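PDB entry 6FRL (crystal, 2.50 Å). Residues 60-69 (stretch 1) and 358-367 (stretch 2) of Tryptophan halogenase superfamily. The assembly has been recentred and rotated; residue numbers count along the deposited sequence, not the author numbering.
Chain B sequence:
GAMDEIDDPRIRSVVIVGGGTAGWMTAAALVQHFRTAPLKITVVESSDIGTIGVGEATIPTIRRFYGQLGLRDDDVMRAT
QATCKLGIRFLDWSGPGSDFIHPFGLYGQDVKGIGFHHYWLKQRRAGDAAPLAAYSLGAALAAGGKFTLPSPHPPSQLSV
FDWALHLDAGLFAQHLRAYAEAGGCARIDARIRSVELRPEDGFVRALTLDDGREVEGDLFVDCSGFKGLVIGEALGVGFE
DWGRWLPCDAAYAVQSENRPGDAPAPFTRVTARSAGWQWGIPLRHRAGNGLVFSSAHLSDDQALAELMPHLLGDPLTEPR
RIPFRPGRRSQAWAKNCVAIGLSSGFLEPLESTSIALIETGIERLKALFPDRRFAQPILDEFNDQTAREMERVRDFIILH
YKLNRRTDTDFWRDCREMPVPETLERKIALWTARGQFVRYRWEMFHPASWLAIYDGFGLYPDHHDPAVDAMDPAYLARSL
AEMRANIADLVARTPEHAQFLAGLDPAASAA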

# COMPACT_ATOMS: atom_id res chain seq x y z
N PRO B 60 -7.69 -16.89 2.36
CA PRO B 60 -8.86 -16.37 3.07
C PRO B 60 -9.74 -15.32 2.35
O PRO B 60 -10.92 -15.11 2.73
CB PRO B 60 -8.25 -15.79 4.34
CG PRO B 60 -7.00 -16.58 4.54
CD PRO B 60 -6.46 -16.71 3.16
N THR B 61 -9.19 -14.66 1.33
CA THR B 61 -10.00 -13.78 0.52
C THR B 61 -11.32 -14.48 0.07
O THR B 61 -12.35 -13.83 0.01
CB THR B 61 -9.22 -13.24 -0.71
OG1 THR B 61 -8.72 -14.34 -1.51
CG2 THR B 61 -8.07 -12.33 -0.31
N ILE B 62 -11.30 -15.78 -0.23
CA ILE B 62 -12.52 -16.47 -0.74
C ILE B 62 -13.72 -16.40 0.23
O ILE B 62 -14.87 -16.34 -0.21
CB ILE B 62 -12.22 -17.95 -1.16
CG1 ILE B 62 -13.29 -18.50 -2.09
CG2 ILE B 62 -12.20 -18.88 0.05
CD1 ILE B 62 -13.45 -17.76 -3.40
N ARG B 63 -13.46 -16.35 1.53
CA ARG B 63 -14.53 -16.23 2.55
C ARG B 63 -15.15 -14.84 2.49
O ARG B 63 -16.35 -14.72 2.70
CB ARG B 63 -14.06 -16.59 3.98
CG ARG B 63 -13.47 -18.02 4.08
CD ARG B 63 -13.18 -18.52 5.50
NE ARG B 63 -12.53 -17.48 6.29
CZ ARG B 63 -13.13 -16.67 7.15
NH1 ARG B 63 -14.44 -16.76 7.41
NH2 ARG B 63 -12.40 -15.75 7.77
N ARG B 64 -14.36 -13.82 2.17
CA ARG B 64 -14.88 -12.49 1.92
C ARG B 64 -15.68 -12.43 0.61
O ARG B 64 -16.67 -11.72 0.52
CB ARG B 64 -13.77 -11.43 1.94
CG ARG B 64 -14.25 -9.99 1.73
CD ARG B 64 -13.10 -8.98 1.59
NE ARG B 64 -12.39 -9.05 0.27
CZ ARG B 64 -11.07 -9.22 0.08
NH1 ARG B 64 -10.20 -9.34 1.09
NH2 ARG B 64 -10.59 -9.27 -1.17
N PHE B 65 -15.25 -13.19 -0.40
CA PHE B 65 -15.89 -13.17 -1.72
C PHE B 65 -17.34 -13.62 -1.58
O PHE B 65 -18.27 -12.89 -1.96
CB PHE B 65 -15.12 -14.03 -2.73
CG PHE B 65 -15.82 -14.22 -4.03
CD1 PHE B 65 -15.66 -13.28 -5.07
CD2 PHE B 65 -16.64 -15.32 -4.25
CE1 PHE B 65 -16.32 -13.44 -6.27
CE2 PHE B 65 -17.33 -15.48 -5.44
CZ PHE B 65 -17.17 -14.54 -6.45
N TYR B 66 -17.55 -14.79 -1.00
CA TYR B 66 -18.91 -15.31 -0.80
C TYR B 66 -19.64 -14.59 0.36
O TYR B 66 -20.89 -14.53 0.37
CB TYR B 66 -18.95 -16.84 -0.69
CG TYR B 66 -18.22 -17.56 0.46
CD1 TYR B 66 -18.73 -17.55 1.74
CD2 TYR B 66 -17.13 -18.38 0.21
CE1 TYR B 66 -18.11 -18.26 2.78
CE2 TYR B 66 -16.52 -19.11 1.21
CZ TYR B 66 -17.00 -19.04 2.50
OH TYR B 66 -16.39 -19.74 3.51
N GLY B 67 -18.85 -14.03 1.29
CA GLY B 67 -19.35 -13.07 2.28
C GLY B 67 -20.11 -11.91 1.67
O GLY B 67 -21.24 -11.62 2.08
N GLN B 68 -19.53 -11.29 0.63
CA GLN B 68 -20.14 -10.15 -0.05
C GLN B 68 -21.42 -10.55 -0.79
O GLN B 68 -22.26 -9.69 -1.02
CB GLN B 68 -19.16 -9.49 -1.02
CG GLN B 68 -18.33 -8.40 -0.39
CD GLN B 68 -16.97 -8.10 -1.09
OE1 GLN B 68 -15.91 -8.05 -0.42
NE2 GLN B 68 -16.98 -7.90 -2.41
N LEU B 69 -21.55 -11.82 -1.17
CA LEU B 69 -22.78 -12.32 -1.79
C LEU B 69 -23.97 -12.57 -0.83
O LEU B 69 -25.07 -12.84 -1.29
CB LEU B 69 -22.49 -13.61 -2.56
CG LEU B 69 -21.36 -13.66 -3.60
CD1 LEU B 69 -21.30 -15.05 -4.23
CD2 LEU B 69 -21.51 -12.58 -4.67
N ILE B 358 -8.81 -15.16 -9.85
CA ILE B 358 -10.20 -14.90 -10.31
C ILE B 358 -10.83 -13.83 -9.44
O ILE B 358 -11.39 -12.87 -9.97
CB ILE B 358 -11.05 -16.19 -10.31
CG1 ILE B 358 -10.55 -17.13 -11.43
CG2 ILE B 358 -12.54 -15.90 -10.48
CD1 ILE B 358 -10.82 -18.59 -11.20
N GLU B 359 -10.72 -13.97 -8.13
CA GLU B 359 -11.27 -12.98 -7.19
C GLU B 359 -10.72 -11.55 -7.42
O GLU B 359 -11.46 -10.58 -7.40
CB GLU B 359 -10.97 -13.35 -5.73
CG GLU B 359 -11.52 -14.65 -5.19
CD GLU B 359 -11.00 -14.93 -3.78
OE1 GLU B 359 -11.36 -14.14 -2.85
OE2 GLU B 359 -10.22 -15.90 -3.62
N THR B 360 -9.40 -11.43 -7.58
CA THR B 360 -8.76 -10.14 -7.78
C THR B 360 -9.19 -9.57 -9.12
O THR B 360 -9.39 -8.35 -9.24
CB THR B 360 -7.23 -10.22 -7.69
OG1 THR B 360 -6.73 -11.20 -8.61
CG2 THR B 360 -6.75 -10.55 -6.26
N GLY B 361 -9.34 -10.44 -10.13
CA GLY B 361 -9.79 -10.01 -11.46
C GLY B 361 -11.18 -9.42 -11.42
O GLY B 361 -11.42 -8.36 -12.00
N ILE B 362 -12.07 -10.08 -10.68
CA ILE B 362 -13.44 -9.63 -10.50
C ILE B 362 -13.53 -8.32 -9.73
O ILE B 362 -14.28 -7.45 -10.11
CB ILE B 362 -14.31 -10.71 -9.83
CG1 ILE B 362 -14.56 -11.85 -10.81
CG2 ILE B 362 -15.66 -10.15 -9.37
CD1 ILE B 362 -14.80 -13.18 -10.13
N GLU B 363 -12.79 -8.20 -8.64
CA GLU B 363 -12.80 -6.95 -7.85
C GLU B 363 -12.35 -5.79 -8.74
O GLU B 363 -12.99 -4.72 -8.76
CB GLU B 363 -11.93 -7.05 -6.57
CG GLU B 363 -11.86 -5.77 -5.68
CD GLU B 363 -13.19 -4.93 -5.49
OE1 GLU B 363 -14.16 -5.40 -4.84
OE2 GLU B 363 -13.27 -3.77 -6.01
N ARG B 364 -11.31 -6.04 -9.53
CA ARG B 364 -10.75 -5.04 -10.43
C ARG B 364 -11.74 -4.63 -11.55
O ARG B 364 -11.87 -3.44 -11.85
CB ARG B 364 -9.43 -5.58 -10.97
CG ARG B 364 -8.55 -4.60 -11.69
CD ARG B 364 -7.21 -5.27 -12.05
NE ARG B 364 -6.38 -5.43 -10.85
CZ ARG B 364 -5.94 -6.58 -10.33
NH1 ARG B 364 -6.17 -7.76 -10.91
NH2 ARG B 364 -5.19 -6.54 -9.22
N LEU B 365 -12.47 -5.59 -12.11
CA LEU B 365 -13.48 -5.33 -13.12
C LEU B 365 -14.58 -4.42 -12.59
O LEU B 365 -14.98 -3.47 -13.28
CB LEU B 365 -14.12 -6.64 -13.63
CG LEU B 365 -15.29 -6.51 -14.61
CD1 LEU B 365 -14.96 -5.58 -15.77
CD2 LEU B 365 -15.68 -7.87 -15.13
N LYS B 366 -15.07 -4.73 -11.39
CA LYS B 366 -16.03 -3.85 -10.71
C LYS B 366 -15.48 -2.44 -10.41
O LYS B 366 -16.13 -1.45 -10.71
CB LYS B 366 -16.55 -4.51 -9.42
CG LYS B 366 -17.39 -5.76 -9.68
CD LYS B 366 -18.15 -6.24 -8.45
CE LYS B 366 -17.23 -6.89 -7.43
NZ LYS B 366 -17.98 -7.15 -6.17
N ALA B 367 -14.27 -2.36 -9.86
CA ALA B 367 -13.66 -1.03 -9.55
C ALA B 367 -13.42 -0.15 -10.82
O ALA B 367 -13.45 1.08 -10.75
CB ALA B 367 -12.36 -1.23 -8.75

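The two stretches lie far apart in the chain but meet as two helices. Stretch 2 is helical throughout, and its helix begins earlier in the chain. The two axes run at 45° to each other and come no closer than 10.9 Å. That spacing is wide, so side chains must bridge the gap. The nearest CA atoms across the contact are those of Phe65 and Glu359, 7.2 Å apart. The buried surface is modest, 295 Å² summed over both sides, and Glu359 contributes the largest share.

Pro60 leads into the helix of stretch 1 and points away from stretch 2. Its O accepts a backbone hydrogen bond from Arg63 N at 3.1 Å.

Thr61 makes the polar link between the stretches. Its CA-to-CB bond points toward stretch 2, and chi1 is in the p well. Thr61 OG1 lies 3.0 Å from Glu359 OE1 and 3.0 Å from Glu359 OE2. The hydroxyl can donate weakly to the carboxylate, but which oxygen receives its one proton is not settled. Glu359 reaches this site with chi1 in m and chi2 in t, an extended arm that spans much of the gap. The fit is tight. Glu359 OE1 also sits 3.0 Å from Thr61 O, but both atoms are acceptors and form no hydrogen bond as modelled. Thr61 O instead receives the backbone hydrogen bond of Phe65 N, at 3.0 Å.

Ile62 comes next and points sideways. Its N is 3.1 Å from Glu359 OE1, yet the angle is too poor for a hydrogen bond. Its side chain still packs near the carboxylate, with Ile62 CD1 3.7 Å from Glu359 OE2.

Arg63 points away from stretch 2, and its guanidinium is hydrogen-bonded elsewhere in the structure. Arg64 leaves sideways. The end of its side chain comes nearer, but Arg64 NH2 is still 5.2 Å from Glu359 OE1, so no contact forms.

Phe65 points toward stretch 2 and supplies the apolar part of the contact. Phe65 CB is 3.8 Å from Glu359 OE1, so the start of this side chain lies beside the carboxylate. The ring extends farther along stretch 2, where Phe65 CE1 meets Ile362 CD1 at 4.2 Å. This is a van der Waals contact between two buried hydrocarbon side chains. Both Glu359 CG and Ile362 CD1 approach the ring obliquely. Glu359 and Ile362 are three residues apart, a little under one helical turn, so Phe65 can touch both.

Tyr66 and Gly67 are out of reach of stretch 2. Gly67 N continues the helical pattern by bonding to Arg63 O at 3.0 Å.

Gln68 turns back toward stretch 2 at an exposed position. Gln68 NE2 lies 4.0 Å from Lys366 NZ and 4.5 Å from Glu363 OE1. Neither pair is a hydrogen bond. These polar ends cover one another loosely without bonding across the stretches. Leu69 is buried but makes no contact with stretch 2.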